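PDB 6KTQ: homocitrate synthase from Sulfolobus acidocaldarius, which catalyses the aldol-type condensation of 2-oxoglutarate with acetyl-CoA to homocitrate, the first step of lysine biosynthesis through the alpha-aminoadipate pathway. Local coordinates for residues E42-Q45 with V49-T52; I71-P76 with E84-I89; F314-G319 with A323-D328; T331-P336 with R342-V347. One frame throughout, in Å; residues are numbered along the deposited sequence.

The four contacts follow one another along the chain and fall into two pairs. Contacts 1 and 2, with centres about 12 Å apart, belong to the catalytic barrel: contact 1 lies in the loop between strand 31-37 and helix 53-66, contact 2 packs the next strand, 70-74, against helix 80-94, and their segments include a zinc ligand and a residue of the coenzyme A pocket. Contacts 3 and 4, about 8 Å apart between centres, share the small parallel sheet of strands 315-316 and 345-346 beyond the barrel, where His316 of contact 3 meets Glu333 of contact 4. Centres of contacts 2 and 3 are about 45 Å apart, and the two pairs lie on opposite sides of the chain's centre.

Contact 1: residues E42-Q45 with V49-T52; sequences EGEQ and VVFT
Glu44 lays its aliphatic stem along the Phe51 ring: Glu44 CG lies 3.7 Å from Phe51 CD2, and the carboxylate runs on to the Phe51 backbone. The two side chains slide past each other in opposite directions, and the carboxylate and ring planes are 19° apart. Beyond CG the glutamate is extended (chi2 -173°), which places Glu44 OE2 2.8 Å from Phe51 N. This hydrogen bond is nearly straight at the hydrogen, but it meets the oxygen on its anti side and somewhat out of the carboxylate plane. The other oxygen, OE1, forms a salt bridge with Arg56, so one carboxylate ties the 3-10 turn 43-45 both to the chain entering helix 53-66 and to that helix itself. Farther back, Val49 CG1 rests 3.9 Å from Gly43 O. Glu42, just before the turn, binds the zinc ion together with His227 and His229 and touches 2-oxoglutarate; the packed turn thus follows a metal ligand in the sequence. The whole contact folds the loop between strand 31-37 and helix 53-66 back on itself, with Val49 and Phe51 also leaning on Ser298 and Tyr297 at the end of helix 287-298.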
loop_
_atom_site.group_PDB
_atom_site.type_symbol
_atom_site.label_atom_id
_atom_site.label_comp_id
_atom_site.label_asym_id
_atom_site.label_seq_id
_atom_site.Cartn_x
_atom_site.Cartn_y
_atom_site.Cartn_z
ATOM N N GLU A 42 -8.177 -12.071 27.752
ATOM C CA GLU A 42 -6.747 -12.378 27.712
ATOM C C GLU A 42 -6.055 -11.932 29.019
ATOM O O GLU A 42 -5.258 -12.691 29.591
ATOM C CB GLU A 42 -6.085 -11.714 26.508
ATOM C CG GLU A 42 -4.572 -11.951 26.382
ATOM C CD GLU A 42 -4.218 -13.372 25.979
ATOM O OE1 GLU A 42 -4.827 -13.881 25.013
ATOM O OE2 GLU A 42 -3.309 -13.986 26.594
ATOM N N GLY A 43 -6.356 -10.722 29.478
ATOM C CA GLY A 43 -5.656 -10.154 30.623
ATOM C C GLY A 43 -5.844 -10.954 31.917
ATOM O O GLY A 43 -4.929 -11.050 32.747
ATOM N N GLU A 44 -7.043 -11.500 32.105
ATOM C CA GLU A 44 -7.308 -12.343 33.279
ATOM C C GLU A 44 -6.705 -13.749 33.128
ATOM O O GLU A 44 -6.808 -14.553 34.038
ATOM C CB GLU A 44 -8.811 -12.419 33.575
ATOM C CG GLU A 44 -9.110 -12.469 35.047
ATOM C CD GLU A 44 -10.572 -12.722 35.378
ATOM O OE1 GLU A 44 -11.394 -13.029 34.472
ATOM O OE2 GLU A 44 -10.909 -12.608 36.570
ATOM N N GLN A 45 -6.070 -14.059 31.997
ATOM C CA GLN A 45 -5.315 -15.323 31.867
ATOM C C GLN A 45 -3.863 -15.184 32.307
ATOM O O GLN A 45 -3.089 -16.114 32.156
ATOM C CB GLN A 45 -5.415 -15.897 30.452
ATOM C CG GLN A 45 -6.834 -16.316 30.086
ATOM C CD GLN A 45 -7.021 -16.758 28.649
ATOM O OE1 GLN A 45 -8.015 -16.419 28.039
ATOM N NE2 GLN A 45 -6.077 -17.512 28.108
ATOM N N VAL A 49 -3.430 -13.368 38.322
ATOM C CA VAL A 49 -4.355 -12.262 38.138
ATOM C C VAL A 49 -5.783 -12.793 38.065
ATOM O O VAL A 49 -6.096 -13.647 37.242
ATOM C CB VAL A 49 -4.056 -11.462 36.844
ATOM C CG1 VAL A 49 -5.100 -10.400 36.623
ATOM C CG2 VAL A 49 -2.700 -10.787 36.932
ATOM N N VAL A 50 -6.638 -12.275 38.942
ATOM C CA VAL A 50 -8.077 -12.485 38.830
ATOM C C VAL A 50 -8.731 -11.178 39.208
ATOM O O VAL A 50 -8.171 -10.415 39.981
ATOM C CB VAL A 50 -8.588 -13.636 39.738
ATOM C CG1 VAL A 50 -8.200 -14.989 39.158
ATOM C CG2 VAL A 50 -8.075 -13.480 41.174
ATOM N N PHE A 51 -9.904 -10.927 38.628
ATOM C CA PHE A 51 -10.685 -9.767 38.919
ATOM C C PHE A 51 -12.012 -10.190 39.521
ATOM O O PHE A 51 -12.569 -11.187 39.103
ATOM C CB PHE A 51 -11.021 -9.032 37.624
ATOM C CG PHE A 51 -9.815 -8.565 36.867
ATOM C CD1 PHE A 51 -8.839 -7.815 37.498
ATOM C CD2 PHE A 51 -9.673 -8.859 35.528
ATOM C CE1 PHE A 51 -7.750 -7.347 36.810
ATOM C CE2 PHE A 51 -8.578 -8.394 34.830
ATOM C CZ PHE A 51 -7.609 -7.646 35.471
ATOM N N THR A 52 -12.525 -9.395 40.452
ATOM C CA THR A 52 -13.906 -9.552 40.925
ATOM C C THR A 52 -14.853 -9.016 39.866
ATOM O O THR A 52 -14.438 -8.316 38.942
ATOM C CB THR A 52 -14.147 -8.758 42.208
ATOM O OG1 THR A 52 -13.929 -7.370 41.947
ATOM C CG2 THR A 52 -13.165 -9.212 43.288
#

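Contact 2: residues I71-P76 with E84-I89; sequences IEAGHP and EGIRRI
Strand 71-74 and helix 84-89 run in roughly opposed directions, their axes 141° apart and 7.8 Å from each other at closest approach, with Ala73 and Ile86 nearest in the backbone. Ile86 does most of the touching. Its CG1 branch stands anti to its own carbonyl carbon (chi1 -66°) and reaches out from the helix, so that CG1 lies 3.8 Å from Ala73 CB and 3.4 Å from Ala73 O. The end methyl goes farther along the chain: Ile86 CD1 is 3.5 Å from Gly74 O and 3.8 Å from Pro76 CD, where isoleucine and proline cross at about a right angle. Gly74, with no side chain, lets CD1 come close and has backbone angles that suit glycine. One turn on, Ile89 brings CD1 to Ala73 CB at 4.0 Å, so the small alanine receives two isoleucines. No hydrogen bond joins the segments; Ala73 O instead accepts one from Arg56. On the helix, Arg87 grips Glu84 side-on through NE and NH1, with the NH1 to OE2 distance 2.7 Å. Past the strand, His75 points away from the helix, touches coenzyme A and bonds through NE2 to Asp112. This apolar seam belongs to the beta-alpha-beta unit of strand 70-74, helix 80-94 and strand 101-106, a right-handed crossover of the TIM barrel, with the coenzyme A pocket at the C-terminal end of its strand.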
loop_
_atom_site.group_PDB
_atom_site.type_symbol
_atom_site.label_atom_id
_atom_site.label_comp_id
_atom_site.label_asym_id
_atom_site.label_seq_id
_atom_site.Cartn_x
_atom_site.Cartn_y
_atom_site.Cartn_z
ATOM N N ILE A 71 -14.780 -4.232 23.533
ATOM C CA ILE A 71 -14.350 -4.848 24.770
ATOM C C ILE A 71 -14.673 -6.335 24.753
ATOM O O ILE A 71 -15.836 -6.722 24.683
ATOM C CB ILE A 71 -15.037 -4.228 25.983
ATOM C CG1 ILE A 71 -14.668 -2.749 26.121
ATOM C CG2 ILE A 71 -14.668 -5.011 27.248
ATOM C CD1 ILE A 71 -15.595 -1.989 27.055
ATOM N N GLU A 72 -13.636 -7.162 24.805
ATOM C CA GLU A 72 -13.776 -8.597 25.047
ATOM C C GLU A 72 -13.907 -8.801 26.587
ATOM O O GLU A 72 -12.931 -8.720 27.362
ATOM C CB GLU A 72 -12.586 -9.341 24.441
ATOM C CG GLU A 72 -12.927 -10.687 23.860
ATOM C CD GLU A 72 -11.822 -11.243 22.994
ATOM O OE1 GLU A 72 -10.815 -11.752 23.546
ATOM O OE2 GLU A 72 -11.960 -11.191 21.766
ATOM N N ALA A 73 -15.131 -9.038 27.016
ATOM C CA ALA A 73 -15.500 -9.002 28.430
ATOM C C ALA A 73 -15.269 -10.325 29.175
ATOM O O ALA A 73 -15.366 -10.378 30.418
ATOM C CB ALA A 73 -16.967 -8.599 28.546
ATOM N N GLY A 74 -15.005 -11.390 28.419
ATOM C CA GLY A 74 -14.673 -12.682 28.983
ATOM C C GLY A 74 -15.283 -13.830 28.228
ATOM O O GLY A 74 -16.004 -13.645 27.233
ATOM N N HIS A 75 -14.983 -15.026 28.724
ATOM C CA HIS A 75 -15.477 -16.295 28.212
ATOM C C HIS A 75 -16.472 -16.841 29.248
ATOM O O HIS A 75 -16.058 -17.404 30.279
ATOM C CB HIS A 75 -14.306 -17.236 28.087
ATOM C CG HIS A 75 -14.658 -18.572 27.544
ATOM N ND1 HIS A 75 -13.709 -19.543 27.313
ATOM C CD2 HIS A 75 -15.854 -19.116 27.205
ATOM C CE1 HIS A 75 -14.307 -20.627 26.847
ATOM N NE2 HIS A 75 -15.607 -20.395 26.780
ATOM N N PRO A 76 -17.779 -16.693 28.984
ATOM C CA PRO A 76 -18.726 -16.881 30.071
ATOM C C PRO A 76 -18.814 -18.298 30.638
ATOM O O PRO A 76 -19.204 -18.450 31.795
ATOM C CB PRO A 76 -20.084 -16.414 29.481
ATOM C CG PRO A 76 -19.860 -16.195 28.022
ATOM C CD PRO A 76 -18.391 -16.139 27.764
ATOM N N GLU A 84 -21.453 -13.477 35.213
ATOM C CA GLU A 84 -22.129 -12.370 35.860
ATOM C C GLU A 84 -21.522 -11.018 35.530
ATOM O O GLU A 84 -22.252 -10.034 35.392
ATOM C CB GLU A 84 -22.138 -12.541 37.374
ATOM C CG GLU A 84 -22.825 -11.404 38.142
ATOM C CD GLU A 84 -24.267 -11.117 37.699
ATOM O OE1 GLU A 84 -24.976 -12.059 37.281
ATOM O OE2 GLU A 84 -24.697 -9.943 37.774
ATOM N N GLY A 85 -20.196 -10.955 35.429
ATOM C CA GLY A 85 -19.518 -9.706 35.054
ATOM C C GLY A 85 -19.882 -9.327 33.629
ATOM O O GLY A 85 -20.175 -8.164 33.337
ATOM N N ILE A 86 -19.915 -10.317 32.743
ATOM C CA ILE A 86 -20.272 -10.032 31.341
ATOM C C ILE A 86 -21.705 -9.548 31.242
ATOM O O ILE A 86 -21.969 -8.565 30.555
ATOM C CB ILE A 86 -20.055 -11.214 30.417
ATOM C CG1 ILE A 86 -18.575 -11.498 30.334
ATOM C CG2 ILE A 86 -20.532 -10.889 29.009
ATOM C CD1 ILE A 86 -18.253 -12.830 29.723
ATOM N N ARG A 87 -22.609 -10.218 31.949
ATOM C CA ARG A 87 -24.009 -9.806 31.988
ATOM C C ARG A 87 -24.165 -8.350 32.441
ATOM O O ARG A 87 -24.888 -7.591 31.814
ATOM C CB ARG A 87 -24.826 -10.759 32.884
ATOM C CG ARG A 87 -26.340 -10.651 32.753
ATOM C CD ARG A 87 -27.066 -11.177 33.996
ATOM N NE ARG A 87 -26.716 -10.406 35.202
ATOM C CZ ARG A 87 -27.199 -9.197 35.519
ATOM N NH1 ARG A 87 -26.791 -8.608 36.641
ATOM N NH2 ARG A 87 -28.095 -8.577 34.740
ATOM N N ARG A 88 -23.479 -7.960 33.516
ATOM C CA ARG A 88 -23.533 -6.593 34.027
ATOM C C ARG A 88 -23.027 -5.564 33.031
ATOM O O ARG A 88 -23.576 -4.462 32.903
ATOM C CB ARG A 88 -22.688 -6.466 35.287
ATOM C CG ARG A 88 -23.404 -6.891 36.572
ATOM C CD ARG A 88 -23.330 -5.771 37.603
ATOM N NE ARG A 88 -22.263 -6.007 38.563
ATOM C CZ ARG A 88 -21.589 -5.061 39.215
ATOM N NH1 ARG A 88 -21.819 -3.764 39.029
ATOM N NH2 ARG A 88 -20.653 -5.425 40.071
ATOM N N ILE A 89 -21.941 -5.908 32.363
ATOM C CA ILE A 89 -21.394 -5.042 31.346
ATOM C C ILE A 89 -22.399 -4.877 30.210
ATOM O O ILE A 89 -22.621 -3.759 29.754
ATOM C CB ILE A 89 -20.047 -5.578 30.823
ATOM C CG1 ILE A 89 -18.976 -5.405 31.907
ATOM C CG2 ILE A 89 -19.639 -4.838 29.562
ATOM C CD1 ILE A 89 -17.725 -6.280 31.762
#

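Contact 3: residues F314-G319 with A323-D328; sequences FVHKAG and AGVLND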
loop_
_atom_site.group_PDB
_atom_site.type_symbol
_atom_site.label_atom_id
_atom_site.label_comp_id
_atom_site.label_asym_id
_atom_site.label_seq_id
_atom_site.Cartn_x
_atom_site.Cartn_y
_atom_site.Cartn_z
ATOM N N PHE A 314 9.452 9.826 30.919
ATOM C CA PHE A 314 9.849 11.211 30.644
ATOM C C PHE A 314 10.793 11.764 31.747
ATOM O O PHE A 314 10.770 12.948 32.051
ATOM C CB PHE A 314 8.618 12.066 30.461
ATOM C CG PHE A 314 7.723 11.583 29.350
ATOM C CD1 PHE A 314 7.999 11.920 28.033
ATOM C CD2 PHE A 314 6.650 10.775 29.616
ATOM C CE1 PHE A 314 7.186 11.476 26.997
ATOM C CE2 PHE A 314 5.840 10.305 28.585
ATOM C CZ PHE A 314 6.104 10.673 27.277
ATOM N N VAL A 315 11.628 10.887 32.307
ATOM C CA VAL A 315 12.631 11.270 33.301
ATOM C C VAL A 315 14.023 11.165 32.668
ATOM O O VAL A 315 14.455 10.097 32.228
ATOM C CB VAL A 315 12.559 10.371 34.543
ATOM C CG1 VAL A 315 13.664 10.738 35.530
ATOM C CG2 VAL A 315 11.183 10.437 35.205
ATOM N N HIS A 316 14.724 12.279 32.630
ATOM C CA HIS A 316 16.087 12.327 32.116
ATOM C C HIS A 316 17.103 12.287 33.277
ATOM O O HIS A 316 16.817 12.759 34.366
ATOM C CB HIS A 316 16.236 13.611 31.340
ATOM C CG HIS A 316 15.160 13.802 30.315
ATOM N ND1 HIS A 316 15.165 13.137 29.116
ATOM C CD2 HIS A 316 14.017 14.521 30.345
ATOM C CE1 HIS A 316 14.095 13.480 28.422
ATOM N NE2 HIS A 316 13.384 14.326 29.146
ATOM N N LYS A 317 18.296 11.779 33.012
ATOM C CA LYS A 317 19.342 11.647 34.028
ATOM C C LYS A 317 20.698 12.248 33.616
ATOM O O LYS A 317 21.279 13.092 34.343
ATOM C CB LYS A 317 19.514 10.168 34.378
ATOM C CG LYS A 317 20.610 9.918 35.400
ATOM C CD LYS A 317 20.580 8.509 35.946
ATOM C CE LYS A 317 21.978 7.958 36.103
ATOM N NZ LYS A 317 21.991 6.746 36.943
ATOM N N ALA A 318 21.252 11.795 32.489
ATOM C CA ALA A 318 22.603 12.213 32.132
ATOM C C ALA A 318 22.692 13.711 31.968
ATOM O O ALA A 318 21.807 14.351 31.373
ATOM C CB ALA A 318 23.108 11.513 30.877
ATOM N N GLY A 319 23.783 14.272 32.485
ATOM C CA GLY A 319 23.963 15.721 32.464
ATOM C C GLY A 319 23.787 16.306 31.088
ATOM O O GLY A 319 23.128 17.338 30.925
ATOM N N ALA A 323 20.863 19.090 30.209
ATOM C CA ALA A 323 21.281 20.361 29.583
ATOM C C ALA A 323 20.571 20.605 28.231
ATOM O O ALA A 323 20.084 21.704 27.956
ATOM C CB ALA A 323 22.776 20.359 29.389
ATOM N N GLY A 324 20.476 19.569 27.398
ATOM C CA GLY A 324 19.785 19.720 26.117
ATOM C C GLY A 324 18.309 19.981 26.296
ATOM O O GLY A 324 17.729 20.833 25.648
ATOM N N VAL A 325 17.703 19.221 27.186
ATOM C CA VAL A 325 16.282 19.323 27.484
ATOM C C VAL A 325 15.911 20.672 28.046
ATOM O O VAL A 325 14.847 21.186 27.733
ATOM C CB VAL A 325 15.843 18.222 28.472
ATOM C CG1 VAL A 325 14.474 18.493 29.102
ATOM C CG2 VAL A 325 15.825 16.893 27.767
ATOM N N LEU A 326 16.784 21.245 28.867
ATOM C CA LEU A 326 16.533 22.565 29.414
ATOM C C LEU A 326 16.492 23.623 28.338
ATOM O O LEU A 326 15.766 24.588 28.497
ATOM C CB LEU A 326 17.568 22.948 30.473
ATOM C CG LEU A 326 17.417 22.196 31.791
ATOM C CD1 LEU A 326 18.681 22.350 32.612
ATOM C CD2 LEU A 326 16.184 22.636 32.576
ATOM N N ASN A 327 17.258 23.443 27.259
ATOM C CA ASN A 327 17.170 24.318 26.082
ATOM C C ASN A 327 16.006 24.004 25.134
ATOM O O ASN A 327 15.371 24.912 24.628
ATOM C CB ASN A 327 18.495 24.294 25.303
ATOM C CG ASN A 327 19.649 24.885 26.104
ATOM O OD1 ASN A 327 20.801 24.585 25.863
ATOM N ND2 ASN A 327 19.329 25.692 27.095
ATOM N N ASP A 328 15.767 22.721 24.874
ATOM C CA ASP A 328 14.684 22.258 23.994
ATOM C C ASP A 328 14.386 20.794 24.336
ATOM O O ASP A 328 15.135 19.888 23.970
ATOM C CB ASP A 328 15.071 22.392 22.522
ATOM C CG ASP A 328 13.941 22.007 21.564
ATOM O OD1 ASP A 328 12.888 21.479 21.995
ATOM O OD2 ASP A 328 14.130 22.231 20.361
#
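Ala323 lies one turn into the helix of a small beta-alpha-beta unit, in which strand 315-316 leads into helix 319-327 and the chain then returns through strand 345-346, parallel to the first. Its backbone N donates to Gly319 O at 3.0 Å, the i+4 to i bond of the first helical turn, just after Ala318 at the N-cap position. Ala323 CB rests against the same oxygen at 3.4 Å, and its methyl also touches His355 of helix 354-364, which packs beside this helix. Two residues on comes Val325, which closes the contact from the helix. The valine side chain points at the strand while His316 comes from the opposite direction, its CG anti to the carbonyl carbon (chi1 -52°), which turns the imidazole in toward the helix. Beyond Val325, Leu326 touches Asp359 of helix 354-364, and the helix ends at Asn327; Asp328 is the first residue to leave helical geometry, although its N still bonds to Gly324 O at 2.8 Å. Across from the valine, His316 NE2 is hydrogen-bonded to Glu333, which probably helps fix the rotation of the ring; Tyr332 also touches the histidine. The packing of valine on imidazole is a CH-pi contact, with Val325 CG2 set over the middle of one face, 3.8 Å from the centroid of the His316 ring and only 7° off its normal.

Contact 4: residues T331-P336 with R342-V347; sequences TYEFLP and RSRDYV. With SO4 (sulfate ion), chain G.
Arg344 grips the carboxylate of Glu333 side-on, one nitrogen to each oxygen, in a bidentate salt bridge: Arg344 NE lies 2.7 Å from Glu333 OE2 and NH2 2.8 Å from OE1. Both bonds are fairly straight and both use the syn side of the carboxylate. The two flat groups are nearly coplanar, 15° apart, and meet edge to edge, although the side chains that carry them cross at about a right angle. A bend in the arginine at chi3 (56°) turns the guanidinium back across the end of the extended glutamate and places Arg344 CD 3.4 Å from Glu333 OE2. That oxygen accepts a second hydrogen bond, from NE2 of His316, so the carboxylate of the loop holds His316 of strand 315-316 as well as Arg344, just before strand 345-346.

A sulfate, probably from the crystallisation liquor, sits beside the preceding residues. Arg342 meets it at the guanidinium edge, Arg342 NE bonding to O4 at 3.0 Å and NH2 to O3 at 2.9 Å, while Ser343 N donates to O1 at 2.8 Å. NH1 of Arg342 is turned instead to the backbone oxygens of Ile308 and Gly310. Farther out, the side chain of Arg344 packs on Val325 of helix 319-327 and on Pro329 and Pro337, and Tyr332 stacks on His321. The salt bridge thus ties the loop after helix 319-327 to the residue before strand 345-346, the second strand of the parallel beta-alpha-beta unit in the homocitrate synthase post-HMGL region, away from the active site.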
loop_
_atom_site.group_PDB
_atom_site.type_symbol
_atom_site.label_atom_id
_atom_site.label_comp_id
_atom_site.label_asym_id
_atom_site.label_seq_id
_atom_site.Cartn_x
_atom_site.Cartn_y
_atom_site.Cartn_z
ATOM N N THR A 331 14.890 17.566 22.155
ATOM C CA THR A 331 16.162 16.874 22.015
ATOM C C THR A 331 16.129 15.425 22.502
ATOM O O THR A 331 16.779 14.565 21.905
ATOM C CB THR A 331 17.314 17.603 22.753
ATOM O OG1 THR A 331 16.966 17.831 24.129
ATOM C CG2 THR A 331 17.641 18.937 22.062
ATOM N N TYR A 332 15.396 15.146 23.583
ATOM C CA TYR A 332 15.373 13.792 24.142
ATOM C C TYR A 332 13.980 13.235 24.395
ATOM O O TYR A 332 13.845 12.224 25.069
ATOM C CB TYR A 332 16.256 13.702 25.408
ATOM C CG TYR A 332 17.711 13.795 25.088
ATOM C CD1 TYR A 332 18.429 12.679 24.664
ATOM C CD2 TYR A 332 18.370 15.018 25.138
ATOM C CE1 TYR A 332 19.765 12.767 24.329
ATOM C CE2 TYR A 332 19.701 15.124 24.815
ATOM C CZ TYR A 332 20.398 14.015 24.398
ATOM O OH TYR A 332 21.742 14.167 24.107
ATOM N N GLU A 333 12.965 13.859 23.802
ATOM C CA GLU A 333 11.594 13.481 23.974
ATOM C C GLU A 333 10.948 13.207 22.607
ATOM O O GLU A 333 10.830 14.104 21.780
ATOM C CB GLU A 333 10.871 14.594 24.723
ATOM C CG GLU A 333 11.435 14.746 26.144
ATOM C CD GLU A 333 10.733 15.789 26.986
ATOM O OE1 GLU A 333 9.822 16.473 26.505
ATOM O OE2 GLU A 333 11.077 15.907 28.170
ATOM N N PHE A 334 10.521 11.962 22.391
ATOM C CA PHE A 334 9.917 11.578 21.094
ATOM C C PHE A 334 8.651 12.394 20.802
ATOM O O PHE A 334 8.419 12.806 19.672
ATOM C CB PHE A 334 9.646 10.076 21.040
ATOM C CG PHE A 334 8.553 9.614 21.958
ATOM C CD1 PHE A 334 8.814 9.333 23.299
ATOM C CD2 PHE A 334 7.266 9.463 21.492
ATOM C CE1 PHE A 334 7.798 8.902 24.146
ATOM C CE2 PHE A 334 6.248 9.032 22.334
ATOM C CZ PHE A 334 6.511 8.774 23.668
ATOM N N LEU A 335 7.848 12.615 21.831
ATOM C CA LEU A 335 6.694 13.512 21.774
ATOM C C LEU A 335 6.604 14.215 23.119
ATOM O O LEU A 335 7.224 13.748 24.090
ATOM C CB LEU A 335 5.408 12.716 21.537
ATOM C CG LEU A 335 5.109 12.200 20.122
ATOM C CD1 LEU A 335 3.839 11.372 20.124
ATOM C CD2 LEU A 335 4.989 13.329 19.118
ATOM N N PRO A 336 5.869 15.336 23.184
ATOM C CA PRO A 336 5.774 16.010 24.471
ATOM C C PRO A 336 5.038 15.151 25.530
ATOM O O PRO A 336 4.085 14.458 25.207
ATOM C CB PRO A 336 5.012 17.306 24.156
ATOM C CG PRO A 336 5.204 17.534 22.675
ATOM C CD PRO A 336 5.340 16.163 22.072
ATOM N N ARG A 342 1.198 13.803 30.961
ATOM C CA ARG A 342 2.331 13.682 31.891
ATOM C C ARG A 342 3.230 14.893 31.835
ATOM O O ARG A 342 3.060 15.746 30.972
ATOM C CB ARG A 342 3.097 12.408 31.604
ATOM C CG ARG A 342 2.154 11.218 31.541
ATOM C CD ARG A 342 2.881 9.922 31.656
ATOM N NE ARG A 342 3.566 9.785 32.938
ATOM C CZ ARG A 342 4.533 8.904 33.124
ATOM N NH1 ARG A 342 4.890 8.090 32.128
ATOM N NH2 ARG A 342 5.120 8.791 34.313
ATOM N N SER A 343 4.175 14.957 32.764
ATOM C CA SER A 343 5.176 16.021 32.822
ATOM C C SER A 343 6.556 15.412 32.971
ATOM O O SER A 343 6.715 14.376 33.600
ATOM C CB SER A 343 4.935 16.904 34.048
ATOM O OG SER A 343 3.614 17.394 34.020
ATOM N N ARG A 344 7.559 16.083 32.451
ATOM C CA ARG A 344 8.907 15.555 32.481
ATOM C C ARG A 344 9.489 15.787 33.858
ATOM O O ARG A 344 8.940 16.533 34.682
ATOM C CB ARG A 344 9.788 16.240 31.426
ATOM C CG ARG A 344 10.144 17.709 31.725
ATOM C CD ARG A 344 11.004 18.305 30.614
ATOM N NE ARG A 344 10.314 18.175 29.339
ATOM C CZ ARG A 344 9.380 19.008 28.897
ATOM N NH1 ARG A 344 9.065 20.094 29.607
ATOM N NH2 ARG A 344 8.768 18.775 27.729
ATOM N N ASP A 345 10.602 15.128 34.104
ATOM C CA ASP A 345 11.341 15.337 35.321
ATOM C C ASP A 345 12.778 14.989 34.990
ATOM O O ASP A 345 13.064 14.462 33.905
ATOM C CB ASP A 345 10.766 14.440 36.428
ATOM C CG ASP A 345 11.194 14.858 37.835
ATOM O OD1 ASP A 345 11.811 15.921 38.020
ATOM O OD2 ASP A 345 10.911 14.097 38.768
ATOM N N TYR A 346 13.685 15.292 35.911
ATOM C CA TYR A 346 15.019 14.770 35.824
ATOM C C TYR A 346 15.553 14.378 37.195
ATOM O O TYR A 346 15.084 14.860 38.215
ATOM C CB TYR A 346 15.945 15.713 35.068
ATOM C CG TYR A 346 16.180 17.033 35.727
ATOM C CD1 TYR A 346 17.141 17.161 36.744
ATOM C CD2 TYR A 346 15.468 18.150 35.346
ATOM C CE1 TYR A 346 17.377 18.390 37.368
ATOM C CE2 TYR A 346 15.692 19.387 35.960
ATOM C CZ TYR A 346 16.649 19.499 36.981
ATOM O OH TYR A 346 16.866 20.701 37.619
ATOM N N VAL A 347 16.512 13.470 37.213
ATOM C CA VAL A 347 17.089 13.006 38.471
ATOM C C VAL A 347 18.534 13.492 38.544
ATOM O O VAL A 347 19.103 13.829 37.522
ATOM C CB VAL A 347 17.035 11.467 38.644
ATOM C CG1 VAL A 347 15.609 10.997 38.887
ATOM C CG2 VAL A 347 17.649 10.737 37.462
HETATM S S SO4 G . 3.257 12.060 35.762
HETATM O O1 SO4 G . 3.641 13.221 34.959
HETATM O O2 SO4 G . 2.870 12.479 37.108
HETATM O O3 SO4 G . 4.434 11.163 35.915
HETATM O O4 SO4 G . 2.189 11.267 35.151
#